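Long-range contact in toxin secretion ATP-binding protein (Vibrio parahaemolyticus RIMD 2210633, PDB 3B79), which is probably an ABC-type exporter that uses ATP to secrete a toxin, this chain being only its N-terminal peptidase C39-like domain: residues 27-33 / 46-51. Numbering follows the deposited sequence.
Sequences ALVNGLP and RAAERA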
loop_
_atom_site.group_PDB
_atom_site.type_symbol
_atom_site.label_atom_id
_atom_site.label_comp_id
_atom_site.label_asym_id
_atom_site.label_seq_id
_atom_site.Cartn_x
_atom_site.Cartn_y
_atom_site.Cartn_z
ATOM N N ALA A 27 -4.074 8.484 -14.645
ATOM C CA ALA A 27 -3.350 9.665 -14.182
ATOM C C ALA A 27 -2.158 9.263 -13.323
ATOM O O ALA A 27 -1.078 9.882 -13.403
ATOM C CB ALA A 27 -4.279 10.608 -13.398
ATOM N N LEU A 28 -2.335 8.223 -12.514
ATOM C CA LEU A 28 -1.279 7.898 -11.546
ATOM C C LEU A 28 -0.041 7.308 -12.181
ATOM O O LEU A 28 1.062 7.396 -11.625
ATOM C CB LEU A 28 -1.755 6.919 -10.489
ATOM C CG LEU A 28 -2.963 7.433 -9.728
ATOM C CD1 LEU A 28 -3.168 6.586 -8.483
ATOM C CD2 LEU A 28 -2.865 8.896 -9.397
ATOM N N VAL A 29 -0.206 6.665 -13.330
ATOM C CA VAL A 29 0.976 6.090 -14.001
ATOM C C VAL A 29 1.439 6.916 -15.202
ATOM O O VAL A 29 2.405 6.539 -15.866
ATOM C CB VAL A 29 0.761 4.613 -14.385
ATOM C CG1 VAL A 29 0.490 3.748 -13.144
ATOM C CG2 VAL A 29 -0.375 4.501 -15.413
ATOM N N ASN A 30 0.768 8.038 -15.483
ATOM C CA ASN A 30 1.066 8.822 -16.703
ATOM C C ASN A 30 2.498 9.305 -16.768
ATOM O O ASN A 30 2.957 10.011 -15.878
ATOM C CB ASN A 30 0.124 10.039 -16.810
ATOM C CG ASN A 30 0.197 10.722 -18.194
ATOM O OD1 ASN A 30 0.118 11.939 -18.304
ATOM N ND2 ASN A 30 0.341 9.926 -19.226
ATOM N N GLY A 31 3.182 8.965 -17.857
ATOM C CA GLY A 31 4.569 9.381 -18.045
ATOM C C GLY A 31 5.613 8.604 -17.243
ATOM O O GLY A 31 6.790 9.002 -17.212
ATOM N N LEU A 32 5.209 7.521 -16.571
ATOM C CA LEU A 32 6.162 6.717 -15.794
ATOM C C LEU A 32 6.612 5.460 -16.534
ATOM O O LEU A 32 5.852 4.820 -17.242
ATOM C CB LEU A 32 5.540 6.320 -14.451
ATOM C CG LEU A 32 5.246 7.530 -13.568
ATOM C CD1 LEU A 32 4.605 7.011 -12.301
ATOM C CD2 LEU A 32 6.448 8.427 -13.260
ATOM N N PRO A 33 7.905 5.100 -16.395
ATOM C CA PRO A 33 8.390 3.890 -17.059
ATOM C C PRO A 33 8.128 2.605 -16.309
ATOM O O PRO A 33 8.959 2.148 -15.497
ATOM C CB PRO A 33 9.904 4.124 -17.149
ATOM C CG PRO A 33 10.188 5.010 -15.953
ATOM C CD PRO A 33 8.976 5.869 -15.733
ATOM N N ARG A 46 6.671 8.911 -7.327
ATOM C CA ARG A 46 6.196 9.776 -8.429
ATOM C C ARG A 46 4.737 9.507 -8.753
ATOM O O ARG A 46 3.997 10.460 -9.083
ATOM C CB ARG A 46 7.023 9.530 -9.674
ATOM C CG ARG A 46 8.286 10.333 -9.656
ATOM C CD ARG A 46 9.173 9.851 -10.835
ATOM N NE ARG A 46 9.750 8.573 -10.448
ATOM C CZ ARG A 46 10.542 7.821 -11.226
ATOM N NH1 ARG A 46 10.736 8.162 -12.510
ATOM N NH2 ARG A 46 11.050 6.716 -10.770
ATOM N N ALA A 47 4.290 8.242 -8.668
ATOM C CA ALA A 47 2.851 7.962 -8.829
ATOM C C ALA A 47 2.037 8.632 -7.731
ATOM O O ALA A 47 0.941 9.171 -7.990
ATOM C CB ALA A 47 2.614 6.456 -8.880
ATOM N N ALA A 48 2.533 8.570 -6.505
ATOM C CA ALA A 48 1.833 9.242 -5.407
ATOM C C ALA A 48 1.734 10.750 -5.647
ATOM O O ALA A 48 0.685 11.356 -5.397
ATOM C CB ALA A 48 2.531 8.940 -4.095
ATOM N N GLU A 49 2.827 11.353 -6.145
ATOM C CA GLU A 49 2.801 12.782 -6.457
ATOM C C GLU A 49 1.671 13.086 -7.426
ATOM O O GLU A 49 0.933 14.050 -7.245
ATOM C CB GLU A 49 4.141 13.240 -7.047
ATOM C CG GLU A 49 4.258 14.790 -7.159
ATOM C CD GLU A 49 3.634 15.384 -8.446
ATOM O OE1 GLU A 49 3.500 14.661 -9.452
ATOM O OE2 GLU A 49 3.278 16.599 -8.455
ATOM N N ARG A 50 1.508 12.236 -8.431
ATOM C CA ARG A 50 0.457 12.460 -9.445
ATOM C C ARG A 50 -0.928 12.343 -8.848
ATOM O O ARG A 50 -1.900 12.853 -9.415
ATOM C CB ARG A 50 0.609 11.445 -10.576
ATOM C CG ARG A 50 1.787 11.776 -11.481
ATOM C CD ARG A 50 2.260 10.525 -12.203
ATOM N NE ARG A 50 3.194 10.827 -13.300
ATOM C CZ ARG A 50 4.441 11.322 -13.185
ATOM N NH1 ARG A 50 5.002 11.585 -12.006
ATOM N NH2 ARG A 50 5.147 11.564 -14.280
ATOM N N ALA A 51 -1.036 11.633 -7.724
ATOM C CA ALA A 51 -2.307 11.522 -6.997
ATOM C C ALA A 51 -2.589 12.705 -6.038
ATOM O O ALA A 51 -3.721 12.840 -5.563
ATOM C CB ALA A 51 -2.317 10.228 -6.208
#
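Two short helices of the peptidase C39-like domain pack here with leucine against alanine, and an arginine ties one of them to the turn that follows the other. Segment 27-33 runs from the end of helix 25-29 into a loop; segment 46-51 lies on helix 44-51, and together they bury 399 Å². The nearest pair of CA atoms is Leu-28 CA and Ala-47 CA, 4.9 Å apart, a spacing that the methyl side chain of Ala-47 permits. There Leu-28 O lies 3.3 Å from Ala-47 CB and 3.4 Å from Ala-47 CA, the latter a CA-H...O contact; this carbonyl has no conventional hydrogen-bond partner. One helical turn on, Leu-28 CD2 meets Ala-51 CB at 3.5 Å. Leu-28 and Ala-47 both also touch Leu-12 of helix 7-18, so the pairing extends into the hydrophobic interior.

Toward the surface, Val-29 to Leu-32 form a type II beta turn, with Gly-31 at positive phi (77°) and Leu-32 N hydrogen-bonded to Val-29 O at 3.1 Å. Arg-50 NE donates to Asn-30 O in this turn (2.7 Å, N-H...O angle 156°), with a weak second bond from Arg-50 NH2 to the same oxygen at 3.1 Å. Arg-50 NH1 reaches back to Arg-46 O (3.3 Å), and Leu-32 CD2 covers one guanidinium face, 3.5 Å from Arg-50 CZ. Leu-32 CD1 also approaches Ala-47 CB at 4.0 Å. Leucine on alanine is a usual way for helices to approach closely; this contact lies in the helical part of a C39-like domain, consistent with the papain-like fold of clan CA, beside the antiparallel sheet, whose strand 53-59 Ala-48 touches.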